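PDB 6DZD: purine nucleoside phosphorylase from Bacillus licheniformis, which probably catalyses the phosphorolysis of adenosine, inosine and S-methyl-5'-thioadenosine, and probably also deaminates adenosine, with zinc as cofactor. Local coordinates for residues T75-W80 with G102-D107; D79-D84 with P121-A126; D131-Y136 with E224-N229; A180-A185 with I243-L248. All coordinates share one frame; numbering follows the deposited sequence.

In the fold
The four contacts form two touching pairs, each built round one of two mixed sheets. Contacts 1 and 2 share Asp79 and Trp80, where a loop runs into edge strand 80-82. Contacts 3 and 4 meet where helix 225-236 lies on strands 133-139 and 179-182, and Lys226 NZ of contact 3 hydrogen-bonds Ser246 O of contact 4. All four are largely buried, but contact 1 lies farthest out, about 17 Å from the chain's centre to its own, and includes the exposed His78. Chemistry follows place: contacts 2 and 4 are parallel strand pairs held by backbone hydrogen bonds, whereas loop-to-loop contact 1 and helix-to-sheet contact 3 have no hydrogen bond between their segments.

Contact 1. Residues T75-W80 with G102-D107; sequences TDLHDW and GAFRYD
Phe104 and His78 both carry CG anti to the carbonyl carbon (chi1 -60° and -70°), which sends the two rings out of separate loops to a common meeting point; Leu77, with CG anti to its backbone N, reaches the same phenyl ring. Methyl CD2 of Leu77 lies over a face of that ring as a CH-pi contact, 4.0 Å from CD2 to the Phe104 centroid. The edge of the Phe104 ring is turned to the face of the imidazole, so the two rings form an edge-to-face pair with centroids 5.0 Å apart and planes at 53°. Asp76 fixes the rotation of the imidazole: His78 ND1 donates to Asp76 OD1 at 2.7 Å, and the same oxygen takes the backbone N of His78 at 3.1 Å, closing an Asx turn. Alongside, Ala103 CB rests 3.4 Å from Leu77 O and also faces Trp80 CB. Helix 59-72 backs the junction, since Leu77 packs on Ala70 and Arg66 NH2 hydrogen-bonds the carbonyl oxygens of Gly102 and Ala103. An alanine at Phe104 would remove the ring and would probably deprive Leu77 CD2 and the imidazole face of their main partner in the other loop. The loops are thus joined by apolar and aromatic contact, while the polar bonds stiffen 75-80 internally, and the carboxylate would probably favour the doubly protonated, cationic form of His78.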
loop_
_atom_site.group_PDB
_atom_site.type_symbol
_atom_site.label_atom_id
_atom_site.label_comp_id
_atom_site.label_asym_id
_atom_site.label_seq_id
_atom_site.Cartn_x
_atom_site.Cartn_y
_atom_site.Cartn_z
ATOM N N THR A 75 19.147 3.105 -5.867
ATOM C CA THR A 75 18.690 4.460 -5.590
ATOM C C THR A 75 19.318 4.941 -4.293
ATOM O O THR A 75 19.996 4.193 -3.583
ATOM C CB THR A 75 17.158 4.556 -5.470
ATOM O OG1 THR A 75 16.699 3.777 -4.346
ATOM C CG2 THR A 75 16.479 4.074 -6.746
ATOM N N ASP A 76 19.069 6.208 -3.991
ATOM C CA ASP A 76 19.499 6.826 -2.753
ATOM C C ASP A 76 18.301 7.070 -1.850
ATOM O O ASP A 76 17.284 7.618 -2.292
ATOM C CB ASP A 76 20.184 8.150 -3.045
ATOM C CG ASP A 76 21.095 8.595 -1.930
ATOM O OD1 ASP A 76 20.756 8.363 -0.746
ATOM O OD2 ASP A 76 22.165 9.170 -2.252
ATOM N N LEU A 77 18.458 6.745 -0.563
ATOM C CA LEU A 77 17.383 6.952 0.398
ATOM C C LEU A 77 17.033 8.426 0.559
ATOM O O LEU A 77 15.936 8.747 1.033
ATOM C CB LEU A 77 17.790 6.360 1.749
ATOM C CG LEU A 77 16.673 6.020 2.735
ATOM C CD1 LEU A 77 15.672 5.084 2.086
ATOM C CD2 LEU A 77 17.230 5.428 4.013
ATOM N N HIS A 78 17.927 9.326 0.145
ATOM C CA HIS A 78 17.646 10.756 0.175
ATOM C C HIS A 78 16.527 11.154 -0.771
ATOM O O HIS A 78 15.889 12.188 -0.555
ATOM C CB HIS A 78 18.916 11.546 -0.161
ATOM C CG HIS A 78 19.958 11.473 0.908
ATOM N ND1 HIS A 78 20.766 10.369 1.084
ATOM C CD2 HIS A 78 20.299 12.348 1.885
ATOM C CE1 HIS A 78 21.571 10.574 2.112
ATOM N NE2 HIS A 78 21.311 11.770 2.613
ATOM N N ASP A 79 16.284 10.367 -1.817
ATOM C CA ASP A 79 15.240 10.659 -2.787
ATOM C C ASP A 79 13.951 9.884 -2.497
ATOM O O ASP A 79 13.102 9.736 -3.388
ATOM C CB ASP A 79 15.738 10.369 -4.203
ATOM C CG ASP A 79 17.042 11.084 -4.522
ATOM O OD1 ASP A 79 17.170 12.294 -4.216
ATOM O OD2 ASP A 79 17.947 10.415 -5.080
ATOM N N TRP A 80 13.786 9.397 -1.269
ATOM C CA TRP A 80 12.578 8.706 -0.858
ATOM C C TRP A 80 11.704 9.620 0.009
ATOM O O TRP A 80 12.192 10.542 0.672
ATOM C CB TRP A 80 12.923 7.428 -0.091
ATOM C CG TRP A 80 13.502 6.361 -0.940
ATOM C CD1 TRP A 80 14.657 6.430 -1.669
ATOM C CD2 TRP A 80 12.960 5.053 -1.163
ATOM N NE1 TRP A 80 14.863 5.249 -2.334
ATOM C CE2 TRP A 80 13.836 4.385 -2.043
ATOM C CE3 TRP A 80 11.822 4.382 -0.708
ATOM C CZ2 TRP A 80 13.608 3.076 -2.479
ATOM C CZ3 TRP A 80 11.598 3.074 -1.140
ATOM C CH2 TRP A 80 12.493 2.438 -2.014
ATOM N N GLY A 102 10.826 12.026 6.039
ATOM C CA GLY A 102 10.496 10.770 6.679
ATOM C C GLY A 102 11.409 9.603 6.369
ATOM O O GLY A 102 11.224 8.535 6.956
ATOM N N ALA A 103 12.421 9.788 5.512
ATOM C CA ALA A 103 13.253 8.669 5.069
ATOM C C ALA A 103 14.208 8.222 6.168
ATOM O O ALA A 103 14.462 7.022 6.318
ATOM C CB ALA A 103 14.022 9.045 3.800
ATOM N N PHE A 104 14.754 9.165 6.943
ATOM C CA PHE A 104 15.648 8.831 8.050
ATOM C C PHE A 104 15.053 9.092 9.426
ATOM O O PHE A 104 15.554 8.555 10.417
ATOM C CB PHE A 104 16.968 9.606 7.923
ATOM C CG PHE A 104 17.713 9.300 6.660
ATOM C CD1 PHE A 104 17.456 10.007 5.497
ATOM C CD2 PHE A 104 18.640 8.276 6.625
ATOM C CE1 PHE A 104 18.138 9.717 4.329
ATOM C CE2 PHE A 104 19.319 7.981 5.469
ATOM C CZ PHE A 104 19.068 8.703 4.317
ATOM N N ARG A 105 13.989 9.869 9.507
ATOM C CA ARG A 105 13.374 10.213 10.773
ATOM C C ARG A 105 11.889 10.292 10.518
ATOM O O ARG A 105 11.478 10.817 9.486
ATOM C CB ARG A 105 13.864 11.563 11.311
ATOM C CG ARG A 105 15.365 11.670 11.536
ATOM C CD ARG A 105 15.693 12.990 12.183
ATOM N NE ARG A 105 17.120 13.164 12.429
ATOM C CZ ARG A 105 17.933 13.828 11.616
ATOM N NH1 ARG A 105 17.452 14.364 10.501
ATOM N NH2 ARG A 105 19.226 13.954 11.913
ATOM N N TYR A 106 11.088 9.752 11.442
ATOM C CA TYR A 106 9.637 9.871 11.325
ATOM C C TYR A 106 9.166 11.315 11.505
ATOM O O TYR A 106 8.079 11.662 11.027
ATOM C CB TYR A 106 8.965 8.963 12.355
ATOM C CG TYR A 106 7.515 8.639 12.067
ATOM C CD1 TYR A 106 7.183 7.634 11.160
ATOM C CD2 TYR A 106 6.480 9.313 12.715
ATOM C CE1 TYR A 106 5.873 7.314 10.892
ATOM C CE2 TYR A 106 5.156 9.006 12.451
ATOM C CZ TYR A 106 4.860 8.002 11.531
ATOM O OH TYR A 106 3.558 7.650 11.249
ATOM N N ASP A 107 9.984 12.162 12.150
ATOM C CA ASP A 107 9.592 13.535 12.439
ATOM C C ASP A 107 9.277 14.325 11.178
ATOM O O ASP A 107 8.466 15.260 11.229
ATOM C CB ASP A 107 10.702 14.254 13.199
ATOM C CG ASP A 107 10.929 13.685 14.586
ATOM O OD1 ASP A 107 10.187 12.748 14.973
ATOM O OD2 ASP A 107 11.855 14.182 15.283
#

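Contact 2. Residues D79-D84 with P121-A126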
loop_
_atom_site.group_PDB
_atom_site.type_symbol
_atom_site.label_atom_id
_atom_site.label_comp_id
_atom_site.label_asym_id
_atom_site.label_seq_id
_atom_site.Cartn_x
_atom_site.Cartn_y
_atom_site.Cartn_z
ATOM N N ASP A 79 16.284 10.367 -1.817
ATOM C CA ASP A 79 15.240 10.659 -2.787
ATOM C C ASP A 79 13.951 9.884 -2.497
ATOM O O ASP A 79 13.102 9.736 -3.388
ATOM C CB ASP A 79 15.738 10.369 -4.203
ATOM C CG ASP A 79 17.042 11.084 -4.522
ATOM O OD1 ASP A 79 17.170 12.294 -4.216
ATOM O OD2 ASP A 79 17.947 10.415 -5.080
ATOM N N TRP A 80 13.786 9.397 -1.269
ATOM C CA TRP A 80 12.578 8.706 -0.858
ATOM C C TRP A 80 11.704 9.620 0.009
ATOM O O TRP A 80 12.192 10.542 0.672
ATOM C CB TRP A 80 12.923 7.428 -0.091
ATOM C CG TRP A 80 13.502 6.361 -0.940
ATOM C CD1 TRP A 80 14.657 6.430 -1.669
ATOM C CD2 TRP A 80 12.960 5.053 -1.163
ATOM N NE1 TRP A 80 14.863 5.249 -2.334
ATOM C CE2 TRP A 80 13.836 4.385 -2.043
ATOM C CE3 TRP A 80 11.822 4.382 -0.708
ATOM C CZ2 TRP A 80 13.608 3.076 -2.479
ATOM C CZ3 TRP A 80 11.598 3.074 -1.140
ATOM C CH2 TRP A 80 12.493 2.438 -2.014
ATOM N N VAL A 81 10.392 9.354 -0.007
ATOM C CA VAL A 81 9.422 10.135 0.754
ATOM C C VAL A 81 8.465 9.194 1.476
ATOM O O VAL A 81 7.857 8.320 0.849
ATOM C CB VAL A 81 8.630 11.101 -0.144
ATOM C CG1 VAL A 81 7.656 11.869 0.692
ATOM C CG2 VAL A 81 9.579 12.031 -0.892
ATOM N N PHE A 82 8.293 9.420 2.783
ATOM C CA PHE A 82 7.496 8.577 3.663
ATOM C C PHE A 82 6.368 9.392 4.287
ATOM O O PHE A 82 6.402 10.626 4.297
ATOM C CB PHE A 82 8.389 7.937 4.757
ATOM C CG PHE A 82 9.250 6.805 4.251
ATOM C CD1 PHE A 82 10.286 7.048 3.352
ATOM C CD2 PHE A 82 9.033 5.510 4.665
ATOM C CE1 PHE A 82 11.076 6.008 2.871
ATOM C CE2 PHE A 82 9.827 4.472 4.192
ATOM C CZ PHE A 82 10.849 4.722 3.300
ATOM N N ALA A 83 5.358 8.693 4.811
ATOM C CA ALA A 83 4.165 9.335 5.353
ATOM C C ALA A 83 3.938 8.944 6.804
ATOM O O ALA A 83 4.225 7.816 7.218
ATOM C CB ALA A 83 2.908 8.980 4.565
ATOM N N ASP A 84 3.458 9.915 7.573
ATOM C CA ASP A 84 2.908 9.688 8.903
ATOM C C ASP A 84 1.488 9.192 8.683
ATOM O O ASP A 84 0.564 9.984 8.496
ATOM C CB ASP A 84 2.958 10.981 9.711
ATOM C CG ASP A 84 1.979 10.997 10.862
ATOM O OD1 ASP A 84 2.125 10.157 11.780
ATOM O OD2 ASP A 84 1.066 11.848 10.831
ATOM N N PRO A 121 10.883 12.692 -11.724
ATOM C CA PRO A 121 11.751 11.516 -11.859
ATOM C C PRO A 121 12.617 11.266 -10.635
ATOM O O PRO A 121 12.958 12.181 -9.885
ATOM C CB PRO A 121 12.629 11.874 -13.064
ATOM C CG PRO A 121 12.796 13.369 -12.938
ATOM C CD PRO A 121 11.444 13.869 -12.422
ATOM N N ASN A 122 12.983 9.990 -10.458
ATOM C CA ASN A 122 13.914 9.547 -9.410
ATOM C C ASN A 122 13.422 9.970 -8.028
ATOM O O ASN A 122 14.198 10.347 -7.143
ATOM C CB ASN A 122 15.328 10.058 -9.693
ATOM C CG ASN A 122 15.781 9.725 -11.108
ATOM O OD1 ASN A 122 15.937 8.554 -11.453
ATOM N ND2 ASN A 122 15.973 10.746 -11.941
ATOM N N LEU A 123 12.112 9.875 -7.829
ATOM C CA LEU A 123 11.508 10.247 -6.560
ATOM C C LEU A 123 10.619 9.109 -6.094
ATOM O O LEU A 123 9.510 8.938 -6.616
ATOM C CB LEU A 123 10.707 11.531 -6.698
ATOM C CG LEU A 123 10.545 12.167 -5.328
ATOM C CD1 LEU A 123 10.629 13.680 -5.419
ATOM C CD2 LEU A 123 9.249 11.717 -4.738
ATOM N N PHE A 124 11.080 8.358 -5.097
ATOM C CA PHE A 124 10.431 7.118 -4.711
ATOM C C PHE A 124 9.494 7.330 -3.522
ATOM O O PHE A 124 9.911 7.822 -2.471
ATOM C CB PHE A 124 11.491 6.061 -4.410
ATOM C CG PHE A 124 12.004 5.351 -5.649
ATOM C CD1 PHE A 124 12.851 5.995 -6.545
ATOM C CD2 PHE A 124 11.611 4.042 -5.931
ATOM C CE1 PHE A 124 13.323 5.337 -7.691
ATOM C CE2 PHE A 124 12.071 3.378 -7.087
ATOM C CZ PHE A 124 12.930 4.029 -7.963
ATOM N N LEU A 125 8.230 6.931 -3.697
ATOM C CA LEU A 125 7.177 7.084 -2.699
ATOM C C LEU A 125 7.052 5.787 -1.907
ATOM O O LEU A 125 7.199 4.697 -2.467
ATOM C CB LEU A 125 5.850 7.426 -3.386
ATOM C CG LEU A 125 5.977 8.341 -4.619
ATOM C CD1 LEU A 125 4.641 8.582 -5.309
ATOM C CD2 LEU A 125 6.579 9.648 -4.217
ATOM N N ALA A 126 6.783 5.894 -0.603
ATOM C CA ALA A 126 6.823 4.705 0.256
ATOM C C ALA A 126 5.737 4.698 1.334
ATOM O O ALA A 126 5.637 5.646 2.123
ATOM C CB ALA A 126 8.210 4.579 0.906
HETATM O O HOH W 1 5.397 5.697 4.714
#
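Two parallel beta strands pair here at the border of a mixed sheet: strand 80-82 is its outermost strand, and strand 124-129 separates it from strand 270-276. The short strand axes run at 24° to one another, with Trp80 opposite Phe124 and Val81 opposite Leu125. The alternating bonds are those of a parallel pair. Phe124 N gives its hydrogen to Asp79 O at 3.0 Å, in the carbonyl plane, and Val81 N reaches Phe124 O at 2.9 Å, nearly along the C=O axis; Ala126 N to Val81 O follows as a weak bond. Val81 thus uses both its N and its O on the residues flanking Leu125.

The face bearing Trp80, Phe82, Phe124 and Ala126 is rich in aromatic contacts. Phe124 sets its CB, rather than its ring, over the indole, 3.8 Å from the centroid of the five-membered ring of Trp80. The phenyl ring itself has slid aside, so that although its plane makes only 22° with the indole there is little overlap. Ala126 CB sits over the middle of the Phe82 ring, 3.6 Å from its centroid, and at the same time meets the edge of Trp80 near CE3. Thr75 takes the indole NE1 and Arg99 the carboxylate of Asp79. Toward Val94, Val81 CG2 touches Leu123 CD2 at 3.9 Å. Beyond the last direct bond a water links the two segments, accepting from Ala83 N at 3.0 Å and donating to Ala126 O at 2.6 Å.

Contact 3. Residues D131-Y136 with E224-N229; sequences DCVPVY and ELKEVN
Val133 points at the helix and divides its two methyl groups between residues one turn apart. Its CG2, anti to the carbonyl carbon, crosses Leu225 obliquely and comes within 3.5 Å of Leu225 CB. Its CG1, anti to the backbone N (chi1 175°), meets the amide of Asn229 tip to tip, 3.9 Å from Asn229 ND2. That amide is turned back on its own helix: ND2 donates to Leu225 O at 2.7 Å, with the carbonyl oxygen close to the amide plane but the donor well above the carbonyl plane. Leu225 O also receives the backbone N of Asn229 at 3.3 Å, so two donors from one residue grip it. With Thr155 OG1 as a further partner of ND2, the buried amide is held in a defined rotation.

This is the start of helix 225-236 laid on strand 133-139 in an alpha/beta arrangement, the short axes 9.1 Å apart and inclined at 33°. A leucine in place of Asn229 would lose the ND2 bonds to Leu225 O and Thr155 OG1, and would probably leave this first part of the helix less firmly held.

Lys226 passes the strand with its aliphatic part, CG lying 4.4 Å from Val133 CG2, and then extends to the carbonyls of Ser246 and Leu248. Its side chain comes about 5 Å from that of Cys249, one of the four cysteines binding zinc. On the strand, Cys132 points away from the helix and packs on His149 and His87, a grouping that may belong to an active site.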
loop_
_atom_site.group_PDB
_atom_site.type_symbol
_atom_site.label_atom_id
_atom_site.label_comp_id
_atom_site.label_asym_id
_atom_site.label_seq_id
_atom_site.Cartn_x
_atom_site.Cartn_y
_atom_site.Cartn_z
ATOM N N ASP A 131 -0.883 -5.747 6.792
ATOM C CA ASP A 131 -2.240 -6.290 6.663
ATOM C C ASP A 131 -3.155 -5.382 5.831
ATOM O O ASP A 131 -3.971 -5.881 5.050
ATOM C CB ASP A 131 -2.916 -6.533 8.008
ATOM C CG ASP A 131 -2.658 -7.922 8.547
ATOM O OD1 ASP A 131 -2.178 -8.779 7.773
ATOM O OD2 ASP A 131 -2.910 -8.151 9.750
ATOM N N CYS A 132 -3.068 -4.061 6.015
ATOM C CA CYS A 132 -3.907 -3.132 5.258
ATOM C C CYS A 132 -3.595 -3.210 3.757
ATOM O O CYS A 132 -2.560 -3.718 3.333
ATOM C CB CYS A 132 -3.722 -1.686 5.740
ATOM S SG CYS A 132 -3.724 -1.352 7.537
ATOM N N VAL A 133 -4.508 -2.668 2.956
ATOM C CA VAL A 133 -4.497 -2.795 1.497
ATOM C C VAL A 133 -3.573 -1.787 0.809
ATOM O O VAL A 133 -3.787 -0.568 0.894
ATOM C CB VAL A 133 -5.928 -2.671 0.948
ATOM C CG1 VAL A 133 -5.929 -2.684 -0.552
ATOM C CG2 VAL A 133 -6.798 -3.759 1.508
ATOM N N PRO A 134 -2.547 -2.252 0.103
ATOM C CA PRO A 134 -1.736 -1.354 -0.713
ATOM C C PRO A 134 -2.280 -1.217 -2.126
ATOM O O PRO A 134 -2.570 -2.217 -2.793
ATOM C CB PRO A 134 -0.372 -2.051 -0.728
ATOM C CG PRO A 134 -0.607 -3.424 -0.208
ATOM C CD PRO A 134 -2.044 -3.628 0.026
ATOM N N VAL A 135 -2.419 0.008 -2.613
ATOM C CA VAL A 135 -2.874 0.240 -3.979
ATOM C C VAL A 135 -1.786 0.972 -4.760
ATOM O O VAL A 135 -1.121 1.872 -4.238
ATOM C CB VAL A 135 -4.200 1.017 -4.012
ATOM C CG1 VAL A 135 -4.783 0.964 -5.408
ATOM C CG2 VAL A 135 -5.184 0.411 -3.005
ATOM N N TYR A 136 -1.588 0.566 -6.007
ATOM C CA TYR A 136 -0.645 1.220 -6.898
ATOM C C TYR A 136 -1.403 1.865 -8.051
ATOM O O TYR A 136 -2.451 1.383 -8.478
ATOM C CB TYR A 136 0.391 0.235 -7.443
ATOM C CG TYR A 136 1.210 -0.494 -6.404
ATOM C CD1 TYR A 136 0.658 -1.519 -5.649
ATOM C CD2 TYR A 136 2.549 -0.182 -6.193
ATOM C CE1 TYR A 136 1.411 -2.216 -4.697
ATOM C CE2 TYR A 136 3.310 -0.870 -5.248
ATOM C CZ TYR A 136 2.728 -1.892 -4.503
ATOM O OH TYR A 136 3.441 -2.598 -3.567
ATOM N N GLU A 224 -13.623 -8.672 2.686
ATOM C CA GLU A 224 -12.511 -8.696 1.729
ATOM C C GLU A 224 -12.147 -7.260 1.331
ATOM O O GLU A 224 -12.752 -6.679 0.424
ATOM C CB GLU A 224 -12.892 -9.534 0.516
ATOM C CG GLU A 224 -11.826 -9.612 -0.556
ATOM C CD GLU A 224 -10.724 -10.586 -0.190
ATOM O OE1 GLU A 224 -11.008 -11.629 0.437
ATOM O OE2 GLU A 224 -9.564 -10.306 -0.543
ATOM N N LEU A 225 -11.140 -6.691 1.995
ATOM C CA LEU A 225 -10.840 -5.273 1.799
ATOM C C LEU A 225 -10.275 -4.979 0.412
ATOM O O LEU A 225 -10.419 -3.855 -0.085
ATOM C CB LEU A 225 -9.863 -4.806 2.872
ATOM C CG LEU A 225 -10.487 -4.640 4.246
ATOM C CD1 LEU A 225 -9.411 -4.334 5.247
ATOM C CD2 LEU A 225 -11.581 -3.553 4.198
ATOM N N LYS A 226 -9.616 -5.961 -0.216
ATOM C CA LYS A 226 -9.119 -5.773 -1.576
ATOM C C LYS A 226 -10.269 -5.587 -2.559
ATOM O O LYS A 226 -10.149 -4.843 -3.537
ATOM C CB LYS A 226 -8.278 -6.978 -2.002
ATOM C CG LYS A 226 -7.005 -7.254 -1.219
ATOM C CD LYS A 226 -6.328 -8.494 -1.793
ATOM C CE LYS A 226 -5.300 -9.058 -0.858
ATOM N NZ LYS A 226 -4.900 -10.440 -1.257
ATOM N N GLU A 227 -11.382 -6.278 -2.326
ATOM C CA GLU A 227 -12.470 -6.260 -3.294
ATOM C C GLU A 227 -13.235 -4.949 -3.242
ATOM O O GLU A 227 -13.672 -4.440 -4.279
ATOM C CB GLU A 227 -13.396 -7.455 -3.057
ATOM C CG GLU A 227 -14.542 -7.583 -4.044
ATOM C CD GLU A 227 -14.094 -7.792 -5.494
ATOM O OE1 GLU A 227 -12.881 -8.034 -5.755
ATOM O OE2 GLU A 227 -14.986 -7.715 -6.374
ATOM N N VAL A 228 -13.429 -4.401 -2.045
ATOM C CA VAL A 228 -14.064 -3.100 -1.945
ATOM C C VAL A 228 -13.216 -2.061 -2.649
ATOM O O VAL A 228 -13.736 -1.172 -3.332
ATOM C CB VAL A 228 -14.297 -2.720 -0.477
ATOM C CG1 VAL A 228 -15.055 -1.412 -0.398
ATOM C CG2 VAL A 228 -15.024 -3.831 0.250
ATOM N N ASN A 229 -11.899 -2.142 -2.480
ATOM C CA ASN A 229 -11.037 -1.203 -3.179
ATOM C C ASN A 229 -11.076 -1.432 -4.687
ATOM O O ASN A 229 -11.169 -0.471 -5.461
ATOM C CB ASN A 229 -9.621 -1.286 -2.627
ATOM C CG ASN A 229 -9.483 -0.553 -1.318
ATOM O OD1 ASN A 229 -9.331 0.667 -1.290
ATOM N ND2 ASN A 229 -9.561 -1.285 -0.221
#

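Contact 4. Residues A180-A185 with I243-L248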
loop_
_atom_site.group_PDB
_atom_site.type_symbol
_atom_site.label_atom_id
_atom_site.label_comp_id
_atom_site.label_asym_id
_atom_site.label_seq_id
_atom_site.Cartn_x
_atom_site.Cartn_y
_atom_site.Cartn_z
ATOM N N ALA A 180 -3.756 0.064 -12.230
ATOM C CA ALA A 180 -3.766 -0.082 -10.784
ATOM C C ALA A 180 -3.380 -1.497 -10.388
ATOM O O ALA A 180 -3.714 -2.464 -11.079
ATOM C CB ALA A 180 -5.140 0.263 -10.214
ATOM N N VAL A 181 -2.669 -1.614 -9.277
ATOM C CA VAL A 181 -2.340 -2.902 -8.694
ATOM C C VAL A 181 -2.703 -2.870 -7.212
ATOM O O VAL A 181 -2.462 -1.870 -6.524
ATOM C CB VAL A 181 -0.852 -3.260 -8.901
ATOM C CG1 VAL A 181 -0.396 -4.356 -7.898
ATOM C CG2 VAL A 181 -0.585 -3.686 -10.359
ATOM N N ILE A 182 -3.327 -3.952 -6.736
ATOM C CA ILE A 182 -3.635 -4.160 -5.320
ATOM C C ILE A 182 -2.700 -5.252 -4.799
ATOM O O ILE A 182 -2.683 -6.373 -5.325
ATOM C CB ILE A 182 -5.117 -4.523 -5.107
ATOM C CG1 ILE A 182 -6.009 -3.356 -5.528
ATOM C CG2 ILE A 182 -5.394 -4.875 -3.670
ATOM C CD1 ILE A 182 -7.502 -3.638 -5.458
ATOM N N GLY A 183 -1.910 -4.916 -3.775
ATOM C CA GLY A 183 -0.840 -5.762 -3.298
ATOM C C GLY A 183 -1.253 -6.702 -2.180
ATOM O O GLY A 183 -2.440 -6.844 -1.853
ATOM N N PRO A 184 -0.265 -7.365 -1.576
ATOM C CA PRO A 184 -0.547 -8.266 -0.452
ATOM C C PRO A 184 -1.195 -7.525 0.706
ATOM O O PRO A 184 -0.706 -6.488 1.160
ATOM C CB PRO A 184 0.836 -8.808 -0.069
ATOM C CG PRO A 184 1.626 -8.690 -1.287
ATOM C CD PRO A 184 1.140 -7.444 -1.996
ATOM N N ALA A 185 -2.341 -8.044 1.130
ATOM C CA ALA A 185 -3.060 -7.565 2.290
ATOM C C ALA A 185 -3.799 -8.755 2.889
ATOM O O ALA A 185 -3.839 -9.850 2.301
ATOM C CB ALA A 185 -4.006 -6.427 1.920
ATOM N N ILE A 243 -6.860 -3.579 -13.778
ATOM C CA ILE A 243 -6.627 -3.746 -12.345
ATOM C C ILE A 243 -6.200 -5.191 -12.076
ATOM O O ILE A 243 -6.866 -6.141 -12.510
ATOM C CB ILE A 243 -7.871 -3.367 -11.516
ATOM C CG1 ILE A 243 -8.325 -1.955 -11.861
ATOM C CG2 ILE A 243 -7.589 -3.475 -10.017
ATOM C CD1 ILE A 243 -9.660 -1.619 -11.269
ATOM N N GLU A 244 -5.090 -5.356 -11.364
ATOM C CA GLU A 244 -4.610 -6.678 -10.987
ATOM C C GLU A 244 -4.523 -6.759 -9.469
ATOM O O GLU A 244 -3.864 -5.928 -8.832
ATOM C CB GLU A 244 -3.257 -6.986 -11.644
ATOM C CG GLU A 244 -3.227 -6.863 -13.178
ATOM C CD GLU A 244 -3.749 -8.092 -13.882
ATOM O OE1 GLU A 244 -4.533 -8.858 -13.256
ATOM O OE2 GLU A 244 -3.354 -8.310 -15.062
ATOM N N VAL A 245 -5.181 -7.762 -8.899
ATOM C CA VAL A 245 -5.256 -7.963 -7.458
ATOM C C VAL A 245 -4.393 -9.159 -7.081
ATOM O O VAL A 245 -4.652 -10.280 -7.523
ATOM C CB VAL A 245 -6.704 -8.176 -7.014
ATOM C CG1 VAL A 245 -6.761 -8.388 -5.530
ATOM C CG2 VAL A 245 -7.554 -6.982 -7.467
ATOM N N SER A 246 -3.386 -8.921 -6.247
ATOM C CA SER A 246 -2.568 -9.996 -5.707
ATOM C C SER A 246 -3.409 -10.888 -4.802
ATOM O O SER A 246 -4.191 -10.398 -3.984
ATOM C CB SER A 246 -1.394 -9.407 -4.927
ATOM O OG SER A 246 -0.713 -10.395 -4.179
ATOM N N SER A 247 -3.264 -12.200 -4.953
ATOM C CA SER A 247 -4.027 -13.121 -4.125
ATOM C C SER A 247 -3.384 -13.373 -2.764
ATOM O O SER A 247 -4.023 -13.994 -1.902
ATOM C CB SER A 247 -4.202 -14.440 -4.864
ATOM O OG SER A 247 -2.928 -14.946 -5.201
ATOM N N LEU A 248 -2.192 -12.826 -2.522
ATOM C CA LEU A 248 -1.450 -13.133 -1.308
ATOM C C LEU A 248 -2.114 -12.503 -0.087
ATOM O O LEU A 248 -2.483 -11.327 -0.093
ATOM C CB LEU A 248 0.002 -12.656 -1.433
ATOM C CG LEU A 248 0.869 -13.399 -2.472
ATOM C CD1 LEU A 248 2.248 -12.768 -2.571
ATOM C CD2 LEU A 248 0.991 -14.893 -2.201
#
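Ile182 lies side by side with Val245, both pointing the same way, and its CD1 touches Val245 CG2 at 3.9 Å. The overlap belongs to a parallel strand pair whose short axes diverge by only 12°. Three backbone bonds stitch it: Glu244 N to Ala180 O at 3.2 Å, Ile182 N to Glu244 O at 2.9 Å and Ser246 N to Ile182 O at 2.8 Å, the last two almost straight. Glu244 therefore bonds on both sides of Val181.

Past the strands the two segments stay together through side chains. Ser246 holds OG anti to its backbone N (chi1 169°), where it accepts from Leu248 N at 3.3 Å in an ST turn and lies beside the ring of Pro184. Pro184 CB then meets Leu248 CB at 4.2 Å, one residue before the zinc ligand Cys249.

Strand 243-245 closes one border of its mixed sheet, with strand 179-182 between it and strand 133-139. The long connection between the two parallel strands includes a small antiparallel sheet and ends in helix 225-236; Leu233 and Lys226 of this helix pack on the face carrying Ala180, Ile182, Ile243 and Val245, while Phe7 of strand 7-10 rests against Val181, Pro184 and Ser246.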